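Local coordinates for protein possible thiamine biosynthesis enzyme (Candida albicans, PDB 2X7Q) that is of unknown function but has the fold of periplasmic binding proteins and may bind a small solute linked to thiamine biosynthesis, at residues 16-21 against 45-50; 37-42 against 220-225; 158-163 against 187-192. The protein carries 1 engineered substitution. All coordinates share one frame; numbering follows the deposited sequence.

Contact 1: 16-21 against 45-50; sequences TLKVAY and SIEFVK
From Leu17 to Tyr21 and from Ile46 to Lys50 two strands run parallel in one-to-one register, their axes 4.5 Å apart at closest and their directions 27° apart, and five backbone N-H...O bonds run the length of the pair. The shortest, from Val49 N to Val19 O, measures 2.7 Å and is nearly straight. Strand 46-50 is the outermost of its mixed sheet within the chain, and 17-21 pairs in turn with 69-73. Where the pairing begins, Thr16 OG1 and Ser45 OG share a hydrogen bond of 3.2 Å. On the sheet face of Leu17, Val19 and Tyr21, the methyl Ile46 CD1 reaches Leu17 CB at 3.6 Å, while Ile46 CG2 touches Val19 CG2 and lies over one face of the Phe48 ring, towards its rim. Phe48 in turn presents an edge to the face of Tyr21 in an offset edge-to-face pair, planes 83° apart. A chi1 of 76° sets Tyr21 CG between the backbone N and the carbonyl carbon, and the ring swings across the neighbouring strand, where Lys50 CA makes an off-centre CH-pi contact, 4.2 Å from the ring centroid. Phe222 of helix 216-235 packs on Leu17, Val19 and Ile46. The reverse face is mixed: Ala20, covered by helix 55-63, and Val49 share it with Lys18 and Glu47, which lie side by side. Lys18 NZ, weakly hydrogen-bonded to Glu66 O, is 4.1 Å from Glu47 OE2, beyond a salt bridge, so the opposite charges probably add only a modest attraction.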
loop_
_atom_site.group_PDB
_atom_site.type_symbol
_atom_site.label_atom_id
_atom_site.label_comp_id
_atom_site.label_asym_id
_atom_site.label_seq_id
_atom_site.Cartn_x
_atom_site.Cartn_y
_atom_site.Cartn_z
ATOM N N THR A 16 18.464 11.237 -12.753
ATOM C CA THR A 16 17.193 10.612 -13.099
ATOM C C THR A 16 16.670 9.774 -11.939
ATOM O O THR A 16 17.446 9.252 -11.138
ATOM C CB THR A 16 17.324 9.722 -14.348
ATOM O OG1 THR A 16 17.863 10.492 -15.429
ATOM C CG2 THR A 16 15.967 9.166 -14.753
ATOM N N LEU A 17 15.351 9.647 -11.855
ATOM C CA LEU A 17 14.728 8.957 -10.737
ATOM C C LEU A 17 13.691 7.947 -11.217
ATOM O O LEU A 17 12.681 8.319 -11.816
ATOM C CB LEU A 17 14.073 9.974 -9.802
ATOM C CG LEU A 17 13.980 9.609 -8.324
ATOM C CD1 LEU A 17 15.370 9.449 -7.736
ATOM C CD2 LEU A 17 13.202 10.678 -7.576
ATOM N N LYS A 18 13.947 6.668 -10.956
ATOM C CA LYS A 18 13.009 5.611 -11.315
ATOM C C LYS A 18 12.050 5.343 -10.159
ATOM O O LYS A 18 12.455 4.849 -9.106
ATOM C CB LYS A 18 13.758 4.331 -11.692
ATOM C CG LYS A 18 14.714 4.493 -12.860
ATOM C CD LYS A 18 15.313 3.162 -13.286
ATOM C CE LYS A 18 14.253 2.223 -13.832
ATOM N NZ LYS A 18 14.822 0.908 -14.239
ATOM N N VAL A 19 10.779 5.675 -10.360
ATOM C CA VAL A 19 9.781 5.548 -9.302
ATOM C C VAL A 19 8.801 4.409 -9.576
ATOM O O VAL A 19 8.078 4.419 -10.575
ATOM C CB VAL A 19 8.996 6.860 -9.119
ATOM C CG1 VAL A 19 7.942 6.703 -8.037
ATOM C CG2 VAL A 19 9.942 8.005 -8.790
ATOM N N ALA A 20 8.782 3.427 -8.679
ATOM C CA ALA A 20 7.863 2.298 -8.792
ATOM C C ALA A 20 6.551 2.599 -8.078
ATOM O O ALA A 20 6.555 3.014 -6.921
ATOM C CB ALA A 20 8.492 1.043 -8.230
ATOM N N TYR A 21 5.436 2.397 -8.774
ATOM C CA TYR A 21 4.117 2.664 -8.209
ATOM C C TYR A 21 3.134 1.545 -8.543
ATOM O O TYR A 21 3.388 0.720 -9.423
ATOM C CB TYR A 21 3.574 3.991 -8.738
ATOM C CG TYR A 21 3.071 3.912 -10.164
ATOM C CD1 TYR A 21 1.717 3.753 -10.436
ATOM C CD2 TYR A 21 3.948 3.994 -11.236
ATOM C CE1 TYR A 21 1.252 3.682 -11.737
ATOM C CE2 TYR A 21 3.494 3.925 -12.538
ATOM C CZ TYR A 21 2.146 3.768 -12.784
ATOM O OH TYR A 21 1.700 3.698 -14.084
ATOM N N SER A 45 13.620 14.416 -13.778
ATOM C CA SER A 45 13.330 13.499 -14.874
ATOM C C SER A 45 12.904 12.158 -14.292
ATOM O O SER A 45 13.743 11.337 -13.917
ATOM C CB SER A 45 14.558 13.332 -15.772
ATOM O OG SER A 45 15.666 12.814 -15.048
ATOM N N ILE A 46 11.597 11.945 -14.214
ATOM C CA ILE A 46 11.059 10.773 -13.542
ATOM C C ILE A 46 10.640 9.676 -14.513
ATOM O O ILE A 46 9.840 9.910 -15.417
ATOM C CB ILE A 46 9.851 11.138 -12.653
ATOM C CG1 ILE A 46 10.197 12.304 -11.732
ATOM C CG2 ILE A 46 9.396 9.928 -11.850
ATOM C CD1 ILE A 46 11.326 12.017 -10.769
ATOM N N GLU A 47 11.188 8.480 -14.321
ATOM C CA GLU A 47 10.773 7.311 -15.087
ATOM C C GLU A 47 9.913 6.405 -14.216
ATOM O O GLU A 47 10.426 5.682 -13.360
ATOM C CB GLU A 47 11.987 6.542 -15.607
ATOM C CG GLU A 47 11.629 5.233 -16.295
ATOM C CD GLU A 47 12.848 4.455 -16.751
ATOM O OE1 GLU A 47 13.919 5.075 -16.928
ATOM O OE2 GLU A 47 12.735 3.225 -16.933
ATOM N N PHE A 48 8.603 6.451 -14.434
ATOM C CA PHE A 48 7.672 5.658 -13.640
ATOM C C PHE A 48 7.668 4.191 -14.049
ATOM O O PHE A 48 7.649 3.865 -15.237
ATOM C CB PHE A 48 6.257 6.234 -13.727
ATOM C CG PHE A 48 6.069 7.501 -12.940
ATOM C CD1 PHE A 48 6.216 8.740 -13.544
ATOM C CD2 PHE A 48 5.754 7.451 -11.592
ATOM C CE1 PHE A 48 6.042 9.905 -12.818
ATOM C CE2 PHE A 48 5.581 8.612 -10.861
ATOM C CZ PHE A 48 5.726 9.840 -11.475
ATOM N N VAL A 49 7.685 3.312 -13.053
ATOM C CA VAL A 49 7.636 1.874 -13.283
ATOM C C VAL A 49 6.368 1.281 -12.677
ATOM O O VAL A 49 6.228 1.208 -11.457
ATOM C CB VAL A 49 8.867 1.167 -12.683
ATOM C CG1 VAL A 49 8.746 -0.342 -12.843
ATOM C CG2 VAL A 49 10.145 1.678 -13.333
ATOM N N LYS A 50 5.446 0.859 -13.535
ATOM C CA LYS A 50 4.183 0.290 -13.078
ATOM C C LYS A 50 4.375 -1.105 -12.482
ATOM O O LYS A 50 4.989 -1.976 -13.098
ATOM C CB LYS A 50 3.184 0.223 -14.235
ATOM C CG LYS A 50 1.789 -0.240 -13.841
ATOM C CD LYS A 50 0.950 -0.576 -15.063
ATOM C CE LYS A 50 0.845 0.605 -16.016
ATOM N NZ LYS A 50 0.024 0.262 -17.220
#

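Contact 2: 37-42 against 220-225; sequences GYYKAH and KNFIDA
His42 lies against helix 216-235 with the backbone of Asn221 and Ala225 under one face of its imidazole. Asn221 O is 3.8 Å from the ring plane and Ala225 N somewhat farther, both offset towards the rim. Asn221 OD1 instead lies in the ring plane, at the edge, 3.6 Å from His42 CD2; amide and ring planes are 59° apart. The next turn supplies Asp224 CB, 3.8 Å from His42 NE2, the two side chains crossing at about a right angle.

No hydrogen bond crosses the contact; the nearby ones form within a segment or to residues outside both. His42 ND1 donates to Tyr38 O over 3.0 Å, an almost straight bond (169°) with the acceptor practically in the imidazole plane, which fixes the rotation of the ring as it lies on the helix. Lys220 NZ forms a salt bridge with Asp224 OD2, using the syn lone pair of that oxygen. Tyr39 OH is hydrogen-bonded to Leu30 O, while Asn221 ND2 donates to Asp217 O.

In the periplasmic-binding-protein fold of this chain, segment 37-42 belongs to the beta-alpha-beta crossover between the parallel strands 17-21 and 46-50, and the later helix 216-235 packs beside that connection. Gly37, with positive phi, ends helix 28-35 in a Schellman motif, after which the chain enters the short, weakly bonded helix 38-41.

Apolar contacts fill the side nearer the sheet. Tyr39 CD2 lies 3.7 Å from Ala225 CB, and Tyr39 CE2 meets Phe222 CE1 at 3.8 Å. The two rings lie side by side, their planes nearly parallel (11°), and touch rim to rim without stacking.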
loop_
_atom_site.group_PDB
_atom_site.type_symbol
_atom_site.label_atom_id
_atom_site.label_comp_id
_atom_site.label_asym_id
_atom_site.label_seq_id
_atom_site.Cartn_x
_atom_site.Cartn_y
_atom_site.Cartn_z
ATOM N N GLY A 37 2.902 18.838 -15.260
ATOM C CA GLY A 37 4.322 19.084 -15.433
ATOM C C GLY A 37 5.027 19.574 -14.183
ATOM O O GLY A 37 5.992 20.335 -14.268
ATOM N N TYR A 38 4.553 19.138 -13.021
ATOM C CA TYR A 38 5.169 19.528 -11.758
ATOM C C TYR A 38 6.570 18.938 -11.611
ATOM O O TYR A 38 7.454 19.561 -11.025
ATOM C CB TYR A 38 4.297 19.112 -10.572
ATOM C CG TYR A 38 2.979 19.843 -10.484
ATOM C CD1 TYR A 38 2.927 21.229 -10.534
ATOM C CD2 TYR A 38 1.786 19.148 -10.329
ATOM C CE1 TYR A 38 1.723 21.902 -10.450
ATOM C CE2 TYR A 38 0.578 19.810 -10.242
ATOM C CZ TYR A 38 0.551 21.188 -10.303
ATOM O OH TYR A 38 -0.649 21.858 -10.215
ATOM N N TYR A 39 6.768 17.734 -12.137
ATOM C CA TYR A 39 8.066 17.074 -12.052
ATOM C C TYR A 39 9.140 17.863 -12.798
ATOM O O TYR A 39 10.203 18.149 -12.249
ATOM C CB TYR A 39 7.985 15.645 -12.592
ATOM C CG TYR A 39 7.014 14.761 -11.839
ATOM C CD1 TYR A 39 5.919 14.199 -12.480
ATOM C CD2 TYR A 39 7.188 14.497 -10.489
ATOM C CE1 TYR A 39 5.028 13.390 -11.802
ATOM C CE2 TYR A 39 6.302 13.692 -9.797
ATOM C CZ TYR A 39 5.223 13.140 -10.460
ATOM O OH TYR A 39 4.339 12.341 -9.775
ATOM N N LYS A 40 8.859 18.210 -14.050
ATOM C CA LYS A 40 9.795 18.990 -14.854
ATOM C C LYS A 40 10.040 20.370 -14.247
ATOM O O LYS A 40 11.142 20.906 -14.330
ATOM C CB LYS A 40 9.288 19.121 -16.292
ATOM C CG LYS A 40 9.612 17.925 -17.166
ATOM C CD LYS A 40 8.381 17.394 -17.881
ATOM C CE LYS A 40 8.745 16.220 -18.783
ATOM N NZ LYS A 40 7.541 15.612 -19.415
ATOM N N ALA A 41 9.008 20.929 -13.624
ATOM C CA ALA A 41 9.110 22.235 -12.984
ATOM C C ALA A 41 10.144 22.215 -11.865
ATOM O O ALA A 41 10.747 23.238 -11.546
ATOM C CB ALA A 41 7.757 22.671 -12.454
ATOM N N HIS A 42 10.338 21.043 -11.267
ATOM C CA HIS A 42 11.312 20.876 -10.195
ATOM C C HIS A 42 12.642 20.357 -10.731
ATOM O O HIS A 42 13.464 19.837 -9.977
ATOM C CB HIS A 42 10.770 19.931 -9.120
ATOM C CG HIS A 42 9.790 20.571 -8.187
ATOM N ND1 HIS A 42 8.449 20.693 -8.483
ATOM C CD2 HIS A 42 9.956 21.120 -6.961
ATOM C CE1 HIS A 42 7.833 21.293 -7.479
ATOM N NE2 HIS A 42 8.724 21.562 -6.545
ATOM N N LYS A 220 13.919 14.812 -2.579
ATOM C CA LYS A 220 13.207 15.905 -1.919
ATOM C C LYS A 220 12.290 16.630 -2.901
ATOM O O LYS A 220 11.108 16.847 -2.624
ATOM C CB LYS A 220 14.189 16.901 -1.290
ATOM C CG LYS A 220 13.520 18.121 -0.652
ATOM C CD LYS A 220 14.554 19.129 -0.164
ATOM C CE LYS A 220 13.885 20.383 0.399
ATOM N NZ LYS A 220 13.001 21.040 -0.618
ATOM N N ASN A 221 12.847 17.013 -4.046
ATOM C CA ASN A 221 12.077 17.684 -5.089
ATOM C C ASN A 221 10.913 16.828 -5.584
ATOM O O ASN A 221 9.841 17.341 -5.901
ATOM C CB ASN A 221 12.983 18.076 -6.261
ATOM C CG ASN A 221 13.836 19.289 -5.957
ATOM O OD1 ASN A 221 13.359 20.423 -5.995
ATOM N ND2 ASN A 221 15.102 19.055 -5.641
ATOM N N PHE A 222 11.135 15.519 -5.660
ATOM C CA PHE A 222 10.082 14.592 -6.056
ATOM C C PHE A 222 8.925 14.648 -5.066
ATOM O O PHE A 222 7.763 14.715 -5.460
ATOM C CB PHE A 222 10.623 13.163 -6.153
ATOM C CG PHE A 222 9.554 12.122 -6.331
ATOM C CD1 PHE A 222 8.975 11.907 -7.572
ATOM C CD2 PHE A 222 9.132 11.353 -5.259
ATOM C CE1 PHE A 222 7.990 10.947 -7.737
ATOM C CE2 PHE A 222 8.150 10.393 -5.419
ATOM C CZ PHE A 222 7.578 10.191 -6.658
ATOM N N ILE A 223 9.252 14.619 -3.778
ATOM C CA ILE A 223 8.241 14.695 -2.730
ATOM C C ILE A 223 7.475 16.011 -2.810
ATOM O O ILE A 223 6.254 16.037 -2.661
ATOM C CB ILE A 223 8.867 14.547 -1.330
ATOM C CG1 ILE A 223 9.529 13.174 -1.185
ATOM C CG2 ILE A 223 7.815 14.744 -0.254
ATOM C CD1 ILE A 223 10.144 12.932 0.176
ATOM N N ASP A 224 8.197 17.101 -3.051
ATOM C CA ASP A 224 7.573 18.411 -3.203
ATOM C C ASP A 224 6.633 18.423 -4.406
ATOM O O ASP A 224 5.565 19.029 -4.363
ATOM C CB ASP A 224 8.633 19.505 -3.345
ATOM C CG ASP A 224 9.402 19.739 -2.063
ATOM O OD1 ASP A 224 8.952 19.264 -1.002
ATOM O OD2 ASP A 224 10.453 20.411 -2.108
ATOM N N ALA A 225 7.033 17.747 -5.479
ATOM C CA ALA A 225 6.208 17.655 -6.677
ATOM C C ALA A 225 4.944 16.853 -6.383
ATOM O O ALA A 225 3.861 17.187 -6.860
ATOM C CB ALA A 225 6.991 17.019 -7.814
#

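Contact 3: 158-163 against 187-192; sequences LRDSVN and NHEIKQ
Two torsions bring Arg159 and Glu189 together: Glu189 CG is anti to the backbone N (chi1 177°), with the chain extended beyond it, while the bend at chi3 of Arg159 (-54°) places NE beside the arriving carboxylate. Arg159 NE donates to Glu189 OE2 at 2.9 Å, a nearly straight salt-bridge bond. The oxygen lies in the guanidinium plane, at its edge, yet the donor approaches it from well above the carboxylate plane, the two flat groups being 76° apart. Across this contact NE is the guanidinium atom that bonds.

Glu189 OE2 is gripped a second time by a water, which donates to it at 2.8 Å. The same water donates to Asp160 OD1 and accepts from Asn163 ND2. It thereby links two carboxylates whose nearest oxygens, Asp160 OD1 and Glu189 OE2, are 4.4 Å apart; the repulsion expected there is probably eased by the water and by Arg159. The other main acceptor of Asn163 ND2 is the backbone Glu189 O, at 3.1 Å and close to the amide plane; Arg159 O can only share a hydrogen in a weak third bond. Asn163 OD1 accepts from Ser107 N. Beneath this polar cluster, Ile190 CG2 lies 4.0 Å from Arg159 CB and 4.3 Å from Val162 CG2.

His188, with positive phi, closes helix 178-186 in a Schellman motif, and an Asx turn from Asn187 OD1 to Glu189 N leads towards strand 190-197, an outer strand of its sheet. The C-terminal end of helix 155-162 packs beside this turn; Arg159 also makes cation-pi contacts with Tyr184 of helix 178-186 and Phe155 of its own helix, and Val162 rests on Phe174 of strand 173-177.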
loop_
_atom_site.group_PDB
_atom_site.type_symbol
_atom_site.label_atom_id
_atom_site.label_comp_id
_atom_site.label_asym_id
_atom_site.label_seq_id
_atom_site.Cartn_x
_atom_site.Cartn_y
_atom_site.Cartn_z
ATOM N N LEU A 158 -7.701 -15.383 -7.202
ATOM C CA LEU A 158 -8.298 -15.315 -5.873
ATOM C C LEU A 158 -9.815 -15.460 -5.947
ATOM O O LEU A 158 -10.419 -16.140 -5.123
ATOM C CB LEU A 158 -7.926 -14.001 -5.183
ATOM C CG LEU A 158 -6.475 -13.865 -4.718
ATOM C CD1 LEU A 158 -6.166 -12.432 -4.314
ATOM C CD2 LEU A 158 -6.183 -14.823 -3.570
ATOM N N ARG A 159 -10.422 -14.823 -6.944
ATOM C CA ARG A 159 -11.866 -14.904 -7.135
ATOM C C ARG A 159 -12.280 -16.296 -7.597
ATOM O O ARG A 159 -13.278 -16.839 -7.134
ATOM C CB ARG A 159 -12.339 -13.851 -8.140
ATOM C CG ARG A 159 -12.039 -12.418 -7.736
ATOM C CD ARG A 159 -12.839 -11.432 -8.572
ATOM N NE ARG A 159 -12.654 -11.647 -10.004
ATOM C CZ ARG A 159 -11.719 -11.045 -10.735
ATOM N NH1 ARG A 159 -10.882 -10.190 -10.167
ATOM N NH2 ARG A 159 -11.621 -11.296 -12.032
ATOM N N ASP A 160 -11.508 -16.869 -8.515
ATOM C CA ASP A 160 -11.786 -18.213 -9.012
ATOM C C ASP A 160 -11.613 -19.245 -7.900
ATOM O O ASP A 160 -12.347 -20.230 -7.830
ATOM C CB ASP A 160 -10.872 -18.554 -10.190
ATOM C CG ASP A 160 -11.181 -17.731 -11.423
ATOM O OD1 ASP A 160 -12.215 -17.031 -11.432
ATOM O OD2 ASP A 160 -10.394 -17.788 -12.391
ATOM N N SER A 161 -10.640 -19.009 -7.026
ATOM C CA SER A 161 -10.355 -19.926 -5.927
ATOM C C SER A 161 -11.523 -20.046 -4.955
ATOM O O SER A 161 -11.958 -21.150 -4.632
ATOM C CB SER A 161 -9.101 -19.481 -5.181
ATOM O OG SER A 161 -8.844 -20.323 -4.076
ATOM N N VAL A 162 -12.028 -18.906 -4.493
ATOM C CA VAL A 162 -13.140 -18.895 -3.551
ATOM C C VAL A 162 -14.421 -19.405 -4.201
ATOM O O VAL A 162 -15.377 -19.766 -3.515
ATOM C CB VAL A 162 -13.376 -17.493 -2.959
ATOM C CG1 VAL A 162 -12.213 -17.094 -2.063
ATOM C CG2 VAL A 162 -13.582 -16.474 -4.066
ATOM N N ASN A 163 -14.434 -19.427 -5.530
ATOM C CA ASN A 163 -15.553 -19.988 -6.274
ATOM C C ASN A 163 -15.309 -21.454 -6.619
ATOM O O ASN A 163 -16.101 -22.077 -7.325
ATOM C CB ASN A 163 -15.822 -19.176 -7.544
ATOM C CG ASN A 163 -16.608 -17.912 -7.268
ATOM O OD1 ASN A 163 -17.657 -17.948 -6.625
ATOM N ND2 ASN A 163 -16.106 -16.785 -7.754
ATOM N N ASN A 187 -21.680 -7.468 -9.639
ATOM C CA ASN A 187 -21.991 -8.458 -10.667
ATOM C C ASN A 187 -22.134 -9.853 -10.064
ATOM O O ASN A 187 -22.285 -10.842 -10.781
ATOM C CB ASN A 187 -20.951 -8.445 -11.794
ATOM C CG ASN A 187 -19.571 -8.860 -11.326
ATOM O OD1 ASN A 187 -19.392 -9.322 -10.200
ATOM N ND2 ASN A 187 -18.586 -8.701 -12.198
ATOM N N HIS A 188 -22.068 -9.916 -8.737
ATOM C CA HIS A 188 -22.339 -11.138 -7.987
ATOM C C HIS A 188 -21.386 -12.289 -8.304
ATOM O O HIS A 188 -21.750 -13.455 -8.164
ATOM C CB HIS A 188 -23.792 -11.578 -8.197
ATOM C CG HIS A 188 -24.798 -10.536 -7.815
ATOM N ND1 HIS A 188 -25.206 -10.335 -6.514
ATOM C CD2 HIS A 188 -25.479 -9.637 -8.566
ATOM C CE1 HIS A 188 -26.096 -9.359 -6.479
ATOM N NE2 HIS A 188 -26.280 -8.919 -7.710
ATOM N N GLU A 189 -20.167 -11.961 -8.724
ATOM C CA GLU A 189 -19.147 -12.981 -8.941
ATOM C C GLU A 189 -18.604 -13.463 -7.603
ATOM O O GLU A 189 -18.385 -14.658 -7.399
ATOM C CB GLU A 189 -18.010 -12.450 -9.815
ATOM C CG GLU A 189 -16.878 -13.446 -10.022
ATOM C CD GLU A 189 -15.833 -12.955 -11.007
ATOM O OE1 GLU A 189 -16.167 -12.096 -11.849
ATOM O OE2 GLU A 189 -14.685 -13.442 -10.952
ATOM N N ILE A 190 -18.395 -12.520 -6.690
ATOM C CA ILE A 190 -17.972 -12.843 -5.334
ATOM C C ILE A 190 -18.962 -12.281 -4.317
ATOM O O ILE A 190 -19.968 -11.672 -4.684
ATOM C CB ILE A 190 -16.558 -12.319 -5.031
ATOM C CG1 ILE A 190 -16.472 -10.817 -5.302
ATOM C CG2 ILE A 190 -15.523 -13.070 -5.852
ATOM C CD1 ILE A 190 -15.096 -10.231 -5.064
ATOM N N LYS A 191 -18.670 -12.485 -3.037
ATOM C CA LYS A 191 -19.601 -12.123 -1.975
ATOM C C LYS A 191 -18.874 -11.660 -0.718
ATOM O O LYS A 191 -18.047 -12.385 -0.167
ATOM C CB LYS A 191 -20.504 -13.314 -1.656
ATOM C CG LYS A 191 -21.390 -13.137 -0.442
ATOM C CD LYS A 191 -22.311 -14.337 -0.291
ATOM C CE LYS A 191 -21.553 -15.638 -0.503
ATOM N NZ LYS A 191 -22.445 -16.825 -0.488
ATOM N N GLN A 192 -19.187 -10.446 -0.272
ATOM C CA GLN A 192 -18.549 -9.879 0.911
ATOM C C GLN A 192 -19.126 -10.465 2.193
ATOM O O GLN A 192 -20.342 -10.593 2.335
ATOM C CB GLN A 192 -18.697 -8.356 0.928
ATOM C CG GLN A 192 -18.166 -7.699 2.193
ATOM C CD GLN A 192 -18.382 -6.201 2.206
ATOM O OE1 GLN A 192 -18.888 -5.644 3.181
ATOM N NE2 GLN A 192 -17.999 -5.539 1.124
HETATM O O HOH W 1 -14.448 -16.105 -10.089
#

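Contacts 1 and 2 are neighbours, their centres 12 Å apart, and they interlock along the chain: helix 38-41 leads into strand 46-50, and helix 216-235 returns much later to pack beside both. Tyr39 joins them through Ile46 and Phe48, as does Phe222 from the helix. Contact 1 pairs two strands of one mixed sheet, whereas contact 3 sets a helix against the outer strand of a second, its centre 34 Å from contact 1 and 41 Å from contact 2. Contact 1 closes before contact 3 opens, and contact 3 is nested within contact 2. This excursion and return matches the two-lobed architecture of periplasmic binding proteins, in which solutes typically bind between the lobes.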